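Local coordinates for uncharacterized protein (PDB 4PAR) that probably cleaves DNA containing 5-hydroxymethylcytosine, as a modification-dependent restriction endonuclease that pairs a VSR-like nuclease domain with an SRA-like domain, at residues Ala186-Leu191 against Met284-Gly289; Trp224-Tyr229 against Arg269-Arg274; Leu180-Leu185 against Lys308-Thr313. The protein carries 3 engineered substitutions. One frame throughout, in Å; residues are numbered along the deposited sequence.

Interaction 1. Residues Ala186-Leu191 against Met284-Gly289. With nucleotides of chain C.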
loop_
_atom_site.group_PDB
_atom_site.type_symbol
_atom_site.label_atom_id
_atom_site.label_comp_id
_atom_site.label_asym_id
_atom_site.label_seq_id
_atom_site.Cartn_x
_atom_site.Cartn_y
_atom_site.Cartn_z
ATOM N N ALA F 186 0.291 35.402 5.118
ATOM C CA ALA F 186 0.622 35.809 3.762
ATOM C C ALA F 186 1.884 35.091 3.287
ATOM O O ALA F 186 2.033 34.793 2.103
ATOM C CB ALA F 186 0.802 37.315 3.692
ATOM N N ASP F 187 2.783 34.808 4.222
ATOM C CA ASP F 187 4.028 34.112 3.914
ATOM C C ASP F 187 3.790 32.631 3.669
ATOM O O ASP F 187 4.656 31.946 3.125
ATOM C CB ASP F 187 5.040 34.288 5.048
ATOM C CG ASP F 187 5.481 35.725 5.217
ATOM O OD1 ASP F 187 4.657 36.630 4.972
ATOM O OD2 ASP F 187 6.651 35.948 5.593
ATOM N N ASN F 188 2.623 32.144 4.086
ATOM C CA ASN F 188 2.244 30.746 3.895
ATOM C C ASN F 188 3.281 29.814 4.515
ATOM O O ASN F 188 3.945 29.047 3.818
ATOM C CB ASN F 188 2.065 30.445 2.402
ATOM C CG ASN F 188 1.340 29.138 2.150
ATOM O OD1 ASN F 188 0.115 29.067 2.244
ATOM N ND2 ASN F 188 2.095 28.098 1.810
ATOM N N VAL F 189 3.412 29.886 5.834
ATOM C CA VAL F 189 4.493 29.199 6.529
ATOM C C VAL F 189 4.117 27.799 6.995
ATOM O O VAL F 189 3.231 27.621 7.832
ATOM C CB VAL F 189 4.958 30.004 7.742
ATOM C CG1 VAL F 189 6.047 29.248 8.489
ATOM C CG2 VAL F 189 5.448 31.369 7.297
ATOM N N VAL F 190 4.808 26.809 6.444
ATOM C CA VAL F 190 4.620 25.417 6.830
ATOM C C VAL F 190 5.967 24.812 7.191
ATOM O O VAL F 190 6.904 24.881 6.398
ATOM C CB VAL F 190 3.982 24.586 5.702
ATOM C CG1 VAL F 190 3.730 23.165 6.177
ATOM C CG2 VAL F 190 2.688 25.232 5.215
ATOM N N LEU F 191 6.065 24.219 8.378
ATOM C CA LEU F 191 7.332 23.654 8.842
ATOM C C LEU F 191 7.245 22.138 8.959
ATOM O O LEU F 191 6.161 21.588 9.158
ATOM C CB LEU F 191 7.735 24.275 10.177
ATOM C CG LEU F 191 8.008 25.774 10.101
ATOM C CD1 LEU F 191 8.475 26.296 11.447
ATOM C CD2 LEU F 191 9.029 26.073 9.013
ATOM N N MET F 284 3.345 17.605 8.416
ATOM C CA MET F 284 3.918 18.951 8.456
ATOM C C MET F 284 3.033 19.881 9.293
ATOM O O MET F 284 1.898 19.537 9.633
ATOM C CB MET F 284 4.092 19.521 7.045
ATOM C CG MET F 284 5.107 18.784 6.190
ATOM S SD MET F 284 5.579 19.733 4.731
ATOM C CE MET F 284 6.565 21.026 5.477
ATOM N N TYR F 285 3.551 21.059 9.628
ATOM C CA TYR F 285 2.841 21.936 10.551
ATOM C C TYR F 285 2.682 23.351 9.995
ATOM O O TYR F 285 3.659 24.081 9.801
ATOM C CB TYR F 285 3.553 21.923 11.914
ATOM C CG TYR F 285 3.474 20.543 12.531
ATOM C CD1 TYR F 285 4.396 19.559 12.200
ATOM C CD2 TYR F 285 2.434 20.201 13.385
ATOM C CE1 TYR F 285 4.303 18.288 12.720
ATOM C CE2 TYR F 285 2.337 18.928 13.919
ATOM C CZ TYR F 285 3.275 17.975 13.582
ATOM O OH TYR F 285 3.187 16.704 14.106
ATOM N N ARG F 286 1.426 23.718 9.741
ATOM C CA ARG F 286 1.085 24.970 9.069
ATOM C C ARG F 286 0.553 26.012 10.041
ATOM O O ARG F 286 -0.354 25.741 10.825
ATOM C CB ARG F 286 0.049 24.723 7.969
ATOM C CG ARG F 286 -0.682 25.981 7.518
ATOM C CD ARG F 286 -1.693 25.694 6.412
ATOM N NE ARG F 286 -1.035 25.407 5.142
ATOM C CZ ARG F 286 -0.572 26.341 4.320
ATOM N NH1 ARG F 286 -0.697 27.624 4.631
ATOM N NH2 ARG F 286 0.018 25.993 3.190
ATOM N N PHE F 287 1.108 27.213 9.967
ATOM C CA PHE F 287 0.693 28.278 10.859
ATOM C C PHE F 287 -0.714 28.724 10.493
ATOM O O PHE F 287 -0.948 29.171 9.374
ATOM C CB PHE F 287 1.684 29.439 10.757
ATOM C CG PHE F 287 1.275 30.664 11.508
ATOM C CD1 PHE F 287 1.194 30.655 12.888
ATOM C CD2 PHE F 287 1.000 31.838 10.830
ATOM C CE1 PHE F 287 0.829 31.791 13.576
ATOM C CE2 PHE F 287 0.636 32.978 11.512
ATOM C CZ PHE F 287 0.555 32.957 12.887
ATOM N N MET F 288 -1.654 28.577 11.425
ATOM C CA MET F 288 -3.016 29.045 11.194
ATOM C C MET F 288 -3.295 30.453 11.712
ATOM O O MET F 288 -4.247 31.099 11.275
ATOM C CB MET F 288 -4.013 28.071 11.826
ATOM C CG MET F 288 -4.106 26.738 11.105
ATOM S SD MET F 288 -4.333 26.952 9.328
ATOM C CE MET F 288 -4.454 25.249 8.784
ATOM N N GLY F 289 -2.476 30.930 12.642
ATOM C CA GLY F 289 -2.684 32.258 13.193
ATOM C C GLY F 289 -2.387 32.358 14.681
ATOM O O GLY F 289 -1.901 31.407 15.303
ATOM P P DA C 7 6.138 14.786 14.149
ATOM O OP1 DA C 7 6.663 16.161 14.001
ATOM O OP2 DA C 7 4.925 14.375 13.406
ATOM O "O5'" DA C 7 7.308 13.748 13.816
ATOM C "C5'" DA C 7 8.596 13.943 14.361
ATOM C "C4'" DA C 7 9.508 12.778 14.030
ATOM O "O4'" DA C 7 9.021 11.577 14.673
ATOM C "C3'" DA C 7 9.638 12.452 12.544
ATOM O "O3'" DA C 7 11.015 12.352 12.206
ATOM C "C2'" DA C 7 8.915 11.107 12.400
ATOM C "C1'" DA C 7 9.106 10.498 13.778
ATOM N N9 DA C 7 8.079 9.524 14.150
ATOM C C8 DA C 7 6.737 9.747 14.243
ATOM N N7 DA C 7 6.047 8.697 14.620
ATOM C C5 DA C 7 7.003 7.714 14.797
ATOM C C6 DA C 7 6.911 6.364 15.192
ATOM N N6 DA C 7 5.755 5.767 15.492
ATOM N N1 DA C 7 8.056 5.653 15.268
ATOM C C2 DA C 7 9.212 6.263 14.968
ATOM N N3 DA C 7 9.424 7.524 14.583
ATOM C C4 DA C 7 8.266 8.204 14.516
#
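Leu191 and Tyr285 form an antiparallel hydrogen-bonded pair, with Leu191 N 2.8 Å from Tyr285 O and Tyr285 N 2.7 Å from Leu191 O. A third backbone bond, from Phe287 N to Val189 O (3.0 Å), lies beyond the non-hydrogen-bonded pair Val190-Arg286, where the CA-H of Val190 also approaches Tyr285 O. Through these bonds the short strand 190-191 joins strand 283-295 of the SRA-like beta sheet.

The polar side-chain contact is a forked grip on a single oxygen: Arg286 NH1 (2.9 Å) and NH2 (3.2 Å) both hydrogen-bond to Asn188 OD1. The oxygen lies in the guanidinium plane, but the amide is turned 57° from that plane. Both nitrogens come to OD1 from the same face of the amide, NH1 standing well above its plane. A bend at chi3 (-72°) turns NE out of the line of the arginine chain, and NE makes a salt bridge with Asp111 of the N-terminal PvuRts1I-like nuclease region.

Apolar contacts centre on the two branches of Val190. CG2 packs over one face of the guanidinium, offset toward its rim and 3.4 Å from Arg286 NH2. CG1 meets Met284 CE at 3.6 Å, the two side chains crossing at about a right angle.

Contact with DNA comes from the face opposite Val190 and Arg286, which carries Leu191 and Tyr285. The Tyr285 ring leads away from Leu191, and its OH donates to OP2 of nucleotide DA7 of chain C at 3.0 Å, with the phosphate oxygen in the ring plane.

Interaction 2. Residues Trp224-Tyr229 against Arg269-Arg274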
loop_
_atom_site.group_PDB
_atom_site.type_symbol
_atom_site.label_atom_id
_atom_site.label_comp_id
_atom_site.label_asym_id
_atom_site.label_seq_id
_atom_site.Cartn_x
_atom_site.Cartn_y
_atom_site.Cartn_z
ATOM N N TRP F 224 0.573 25.617 19.926
ATOM C CA TRP F 224 -0.328 24.479 19.814
ATOM C C TRP F 224 -0.185 23.749 18.480
ATOM O O TRP F 224 -0.094 24.380 17.427
ATOM C CB TRP F 224 -1.769 24.946 20.014
ATOM C CG TRP F 224 -2.714 23.844 20.328
ATOM C CD1 TRP F 224 -2.408 22.623 20.856
ATOM C CD2 TRP F 224 -4.128 23.852 20.123
ATOM N NE1 TRP F 224 -3.549 21.869 20.998
ATOM C CE2 TRP F 224 -4.618 22.601 20.554
ATOM C CE3 TRP F 224 -5.027 24.794 19.616
ATOM C CZ2 TRP F 224 -5.969 22.271 20.494
ATOM C CZ3 TRP F 224 -6.365 24.464 19.554
ATOM C CH2 TRP F 224 -6.825 23.214 19.992
ATOM N N PHE F 225 -0.182 22.417 18.530
ATOM C CA PHE F 225 -0.063 21.600 17.322
ATOM C C PHE F 225 -1.236 20.645 17.176
ATOM O O PHE F 225 -1.047 19.432 17.157
ATOM C CB PHE F 225 1.231 20.785 17.340
ATOM C CG PHE F 225 2.451 21.589 17.651
ATOM C CD1 PHE F 225 2.703 22.775 16.986
ATOM C CD2 PHE F 225 3.345 21.162 18.618
ATOM C CE1 PHE F 225 3.830 23.520 17.279
ATOM C CE2 PHE F 225 4.472 21.902 18.915
ATOM C CZ PHE F 225 4.716 23.082 18.244
ATOM N N PRO F 226 -2.454 21.188 17.058
ATOM C CA PRO F 226 -3.633 20.328 17.000
ATOM C C PRO F 226 -3.876 19.711 15.629
ATOM O O PRO F 226 -3.403 20.219 14.610
ATOM C CB PRO F 226 -4.763 21.288 17.354
ATOM C CG PRO F 226 -4.310 22.585 16.788
ATOM C CD PRO F 226 -2.809 22.607 16.881
ATOM N N ARG F 227 -4.605 18.604 15.618
ATOM C CA ARG F 227 -5.237 18.140 14.399
ATOM C C ARG F 227 -6.613 18.781 14.366
ATOM O O ARG F 227 -7.407 18.593 15.284
ATOM C CB ARG F 227 -5.339 16.618 14.357
ATOM C CG ARG F 227 -4.009 15.884 14.400
ATOM C CD ARG F 227 -4.244 14.391 14.227
ATOM N NE ARG F 227 -3.018 13.599 14.259
ATOM C CZ ARG F 227 -2.969 12.307 13.948
ATOM N NH1 ARG F 227 -4.072 11.673 13.577
ATOM N NH2 ARG F 227 -1.820 11.649 14.003
ATOM N N LEU F 228 -6.906 19.514 13.300
ATOM C CA LEU F 228 -8.088 20.368 13.255
ATOM C C LEU F 228 -9.309 19.587 12.796
ATOM O O LEU F 228 -10.357 20.157 12.505
ATOM C CB LEU F 228 -7.852 21.576 12.350
ATOM C CG LEU F 228 -7.319 22.807 13.089
ATOM C CD1 LEU F 228 -5.994 22.500 13.732
ATOM C CD2 LEU F 228 -7.181 23.993 12.162
ATOM N N TYR F 229 -9.142 18.277 12.689
ATOM C CA TYR F 229 -10.235 17.375 12.370
ATOM C C TYR F 229 -10.518 16.432 13.534
ATOM O O TYR F 229 -9.908 16.542 14.598
ATOM C CB TYR F 229 -9.907 16.580 11.111
ATOM C CG TYR F 229 -8.492 16.052 11.082
ATOM C CD1 TYR F 229 -8.203 14.762 11.496
ATOM C CD2 TYR F 229 -7.441 16.848 10.637
ATOM C CE1 TYR F 229 -6.907 14.276 11.467
ATOM C CE2 TYR F 229 -6.146 16.374 10.607
ATOM C CZ TYR F 229 -5.883 15.087 11.021
ATOM O OH TYR F 229 -4.591 14.615 10.987
ATOM N N ARG F 269 -3.418 31.227 22.167
ATOM C CA ARG F 269 -2.661 30.136 21.569
ATOM C C ARG F 269 -2.245 30.473 20.143
ATOM O O ARG F 269 -3.079 30.834 19.316
ATOM C CB ARG F 269 -3.469 28.836 21.581
ATOM C CG ARG F 269 -3.597 28.183 22.947
ATOM C CD ARG F 269 -4.321 26.847 22.853
ATOM N NE ARG F 269 -4.536 26.242 24.164
ATOM C CZ ARG F 269 -5.181 25.097 24.363
ATOM N NH1 ARG F 269 -5.679 24.427 23.332
ATOM N NH2 ARG F 269 -5.330 24.621 25.591
ATOM N N ILE F 270 -0.949 30.373 19.868
ATOM C CA ILE F 270 -0.451 30.454 18.501
ATOM C C ILE F 270 -0.524 29.057 17.883
ATOM O O ILE F 270 -0.002 28.084 18.442
ATOM C CB ILE F 270 0.988 31.019 18.450
ATOM C CG1 ILE F 270 1.731 30.524 17.205
ATOM C CG2 ILE F 270 1.744 30.653 19.714
ATOM C CD1 ILE F 270 2.756 29.435 17.482
ATOM N N VAL F 271 -1.181 28.955 16.733
ATOM C CA VAL F 271 -1.547 27.648 16.202
ATOM C C VAL F 271 -0.749 27.211 14.975
ATOM O O VAL F 271 -0.551 27.980 14.034
ATOM C CB VAL F 271 -3.042 27.610 15.841
ATOM C CG1 VAL F 271 -3.503 26.176 15.645
ATOM C CG2 VAL F 271 -3.852 28.271 16.929
ATOM N N PHE F 272 -0.291 25.964 15.011
ATOM C CA PHE F 272 0.255 25.289 13.844
ATOM C C PHE F 272 -0.469 23.960 13.648
ATOM O O PHE F 272 -0.323 23.040 14.451
ATOM C CB PHE F 272 1.756 25.053 13.996
ATOM C CG PHE F 272 2.597 26.245 13.655
ATOM C CD1 PHE F 272 2.684 27.321 14.521
ATOM C CD2 PHE F 272 3.317 26.283 12.474
ATOM C CE1 PHE F 272 3.466 28.415 14.211
ATOM C CE2 PHE F 272 4.102 27.374 12.159
ATOM C CZ PHE F 272 4.176 28.442 13.030
ATOM N N ALA F 273 -1.242 23.854 12.574
ATOM C CA ALA F 273 -2.052 22.665 12.347
ATOM C C ALA F 273 -1.236 21.556 11.702
ATOM O O ALA F 273 -0.429 21.808 10.806
ATOM C CB ALA F 273 -3.252 23.003 11.486
ATOM N N ARG F 274 -1.443 20.326 12.159
ATOM C CA ARG F 274 -0.744 19.193 11.575
ATOM C C ARG F 274 -1.417 18.795 10.273
ATOM O O ARG F 274 -2.585 18.405 10.253
ATOM C CB ARG F 274 -0.715 18.007 12.536
ATOM C CG ARG F 274 -0.243 16.706 11.895
ATOM C CD ARG F 274 -0.152 15.598 12.920
ATOM N NE ARG F 274 0.167 14.307 12.319
ATOM C CZ ARG F 274 0.555 13.243 13.015
ATOM N NH1 ARG F 274 0.674 13.321 14.335
ATOM N NH2 ARG F 274 0.823 12.100 12.395
#
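Trp224 pairs in parallel with Val271, its N 2.9 Å from Ile270 O and its O 2.9 Å from Phe272 N; the backbone hydrogen bonds end at Pro226, whose O accepts from Arg274 N at 3.1 Å, while the chain runs alongside strand 268-276 to Arg227, opposite Arg274. Between these bonds the CA-H of Phe225 points at Phe272 O.

The Trp224 indole is held between two groups; chi1 (-162°) sets its CG anti to the backbone N. One face of the ring receives NH1 of Arg269 over its centre, and the opposite face takes CB of Pro226 toward the rim. The arginine contact is a cation-pi interaction, CZ lying 4.6 Å from the centroid of the six-membered ring. It is not a flat stack: NH1 leads, and the guanidinium and indole planes are 68° apart. NH1 also forms a salt bridge with Glu247, which probably fixes the group above the indole.

Within the sheet of the SRA-like domain, the pairing of 221-224 with 268-276 is the single parallel one, and this contact carries it on into the loop that follows. Along that loop Pro226 CD packs on Val271 CG1 at 3.8 Å, and Leu228 CD1 on Ala273 CB at 3.6 Å. Phe225 and Phe272 lie side by side and point the same way, CD1 of the former 3.9 Å from CB of the latter; both touch Val197 of helix 194-200.

Arg227 and Arg274 also run side by side. Their guanidinium planes are 70° apart, and NH2 of Arg227 meets the Arg274 face, two donors with no hydrogen bond between them. Such like charges would be expected to repel, and a DNA phosphate packed against Arg274 probably offsets part of that cost.

Interaction 3. Residues Leu180-Leu185 against Lys308-Thr313. Engineered in segment 308-313: Ser309 (natural residue Cys).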
loop_
_atom_site.group_PDB
_atom_site.type_symbol
_atom_site.label_atom_id
_atom_site.label_comp_id
_atom_site.label_asym_id
_atom_site.label_seq_id
_atom_site.Cartn_x
_atom_site.Cartn_y
_atom_site.Cartn_z
ATOM N N LEU F 180 13.769 36.948 9.979
ATOM C CA LEU F 180 12.726 37.792 9.412
ATOM C C LEU F 180 12.036 38.559 10.531
ATOM O O LEU F 180 11.698 39.734 10.384
ATOM C CB LEU F 180 11.718 36.951 8.623
ATOM C CG LEU F 180 10.644 37.706 7.833
ATOM C CD1 LEU F 180 11.279 38.674 6.845
ATOM C CD2 LEU F 180 9.718 36.731 7.113
ATOM N N GLY F 181 11.846 37.881 11.657
ATOM C CA GLY F 181 11.238 38.493 12.820
ATOM C C GLY F 181 9.792 38.094 13.028
ATOM O O GLY F 181 9.267 38.223 14.131
ATOM N N ARG F 182 9.140 37.602 11.981
ATOM C CA ARG F 182 7.729 37.251 12.094
ATOM C C ARG F 182 7.307 36.058 11.244
ATOM O O ARG F 182 7.993 35.661 10.302
ATOM C CB ARG F 182 6.856 38.453 11.731
ATOM C CG ARG F 182 7.098 39.013 10.340
ATOM C CD ARG F 182 6.072 40.087 10.021
ATOM N NE ARG F 182 6.563 41.064 9.053
ATOM C CZ ARG F 182 5.949 42.209 8.776
ATOM N NH1 ARG F 182 4.818 42.523 9.395
ATOM N NH2 ARG F 182 6.465 43.044 7.883
ATOM N N ILE F 183 6.158 35.499 11.605
ATOM C CA ILE F 183 5.527 34.422 10.862
ATOM C C ILE F 183 4.103 34.837 10.525
ATOM O O ILE F 183 3.288 35.096 11.420
ATOM C CB ILE F 183 5.523 33.108 11.655
ATOM C CG1 ILE F 183 6.955 32.597 11.829
ATOM C CG2 ILE F 183 4.657 32.069 10.960
ATOM C CD1 ILE F 183 7.051 31.295 12.586
ATOM N N SER F 184 3.817 34.899 9.229
ATOM C CA SER F 184 2.556 35.435 8.732
ATOM C C SER F 184 1.787 34.431 7.879
ATOM O O SER F 184 2.347 33.450 7.393
ATOM C CB SER F 184 2.815 36.708 7.923
ATOM O OG SER F 184 1.639 37.146 7.264
ATOM N N LEU F 185 0.497 34.686 7.703
ATOM C CA LEU F 185 -0.341 33.851 6.858
ATOM C C LEU F 185 -0.084 34.158 5.393
ATOM O O LEU F 185 -0.223 33.291 4.530
ATOM C CB LEU F 185 -1.816 34.059 7.193
ATOM C CG LEU F 185 -2.233 33.572 8.579
ATOM C CD1 LEU F 185 -3.713 33.805 8.807
ATOM C CD2 LEU F 185 -1.896 32.104 8.734
ATOM N N LYS F 308 -5.073 37.504 15.478
ATOM C CA LYS F 308 -3.869 37.994 14.799
ATOM C C LYS F 308 -3.415 37.075 13.671
ATOM O O LYS F 308 -3.490 35.855 13.779
ATOM C CB LYS F 308 -2.724 38.198 15.803
ATOM C CG LYS F 308 -2.775 39.537 16.558
ATOM C CD LYS F 308 -1.587 39.737 17.505
ATOM C CE LYS F 308 -0.282 40.024 16.758
ATOM N NZ LYS F 308 -0.258 41.356 16.083
ATOM N N SER F 309 -2.971 37.680 12.574
ATOM C CA SER F 309 -2.471 36.929 11.428
ATOM C C SER F 309 -0.943 36.839 11.383
ATOM O O SER F 309 -0.378 36.226 10.474
ATOM C CB SER F 309 -2.994 37.550 10.131
ATOM O OG SER F 309 -4.412 37.518 10.092
ATOM N N GLU F 310 -0.277 37.461 12.351
ATOM C CA GLU F 310 1.184 37.487 12.382
ATOM C C GLU F 310 1.711 37.300 13.800
ATOM O O GLU F 310 1.139 37.834 14.752
ATOM C CB GLU F 310 1.708 38.806 11.805
ATOM C CG GLU F 310 1.258 39.087 10.378
ATOM C CD GLU F 310 1.740 40.427 9.865
ATOM O OE1 GLU F 310 2.165 41.262 10.691
ATOM O OE2 GLU F 310 1.695 40.645 8.636
ATOM N N VAL F 311 2.796 36.544 13.948
ATOM C CA VAL F 311 3.412 36.391 15.268
ATOM C C VAL F 311 4.926 36.593 15.225
ATOM O O VAL F 311 5.617 36.027 14.381
ATOM C CB VAL F 311 3.104 35.007 15.891
ATOM C CG1 VAL F 311 1.656 34.936 16.344
ATOM C CG2 VAL F 311 3.417 33.886 14.914
ATOM N N GLN F 312 5.438 37.408 16.142
ATOM C CA GLN F 312 6.870 37.675 16.206
ATOM C C GLN F 312 7.632 36.439 16.687
ATOM O O GLN F 312 7.099 35.630 17.444
ATOM C CB GLN F 312 7.151 38.878 17.114
ATOM C CG GLN F 312 6.446 38.836 18.464
ATOM C CD GLN F 312 6.656 40.106 19.275
ATOM O OE1 GLN F 312 7.251 41.072 18.796
ATOM N NE2 GLN F 312 6.168 40.106 20.512
ATOM N N THR F 313 8.871 36.287 16.226
ATOM C CA THR F 313 9.693 35.142 16.608
ATOM C C THR F 313 10.760 35.528 17.629
ATOM O O THR F 313 10.920 36.704 17.952
ATOM C CB THR F 313 10.377 34.519 15.382
ATOM O OG1 THR F 313 11.308 35.456 14.828
ATOM C CG2 THR F 313 9.345 34.162 14.327
#
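Glu310 lies across from Ser184 in an antiparallel, non-hydrogen-bonded pair and stretches along the sheet face toward Arg182. Its CB sits 4.1 Å from Ile183 O. CG, set anti to the carbonyl carbon (chi1 -58°), rests 3.7 Å from Ser184 OG, a hydroxyl whose hydrogen-bond partner is the backbone N of Ala186. From there the extended chain carries the carboxylate to Arg182, where OE1 and NH1 form a salt bridge at 3.2 Å; as a hydrogen bond it is weak. OE2 approaches Arg182 NH1 (3.7 Å) and Ser184 OG (3.8 Å) without bonding to either. The two side chains run side by side, and OE1 meets the edge of a guanidinium turned 76° from the carboxylate plane.

This pairing joins the strand following helix 174-180 to the last strand of the SRA-like sheet. Ile183 and Val311 bond in both directions, Ile183 N to Val311 O at 2.9 Å and Val311 N to Ile183 O at 3.0 Å. Thr313 N adds a bond to the O of Gly181, the residue at which the chain leaves the helix with positive phi. On the opposite face, Ile183 CG1 lies 3.8 Å from Thr313 CG2, while Thr313 OG1 bonds to Tyr177 O.

Main-chain bonds and the buried, largely apolar face of Ile183, Val311 and the Thr313 methyl therefore hold the strands together; the salt bridge on the more exposed face, with its poor hydrogen-bond geometry, is probably a lesser part of the hold.

How the interactions relate
The three contacts belong to one mixed sheet of the SRA-like domain. Strand 283-295 is central to them: it has 268-276 of interaction 2 and 302-312 of interaction 3 as sheet neighbours, and itself takes part in interaction 1. Centres of interactions 1 and 2, and of 1 and 3, are about 10 Å apart; those of 2 and 3 about 16 Å. Along the chain the contacts are concentric, 180-185/308-313 outermost, then 186-191/284-289, then 224-229/269-274. Phe287 bridges them, packing on Phe272, Leu185 and Ile183. Interactions 1 and 2 lie beside the bound DNA, whereas interaction 3, about 15 Å from it at nearest atoms, pairs the early strand 182-184 with the last strand of the sheet, 302-312.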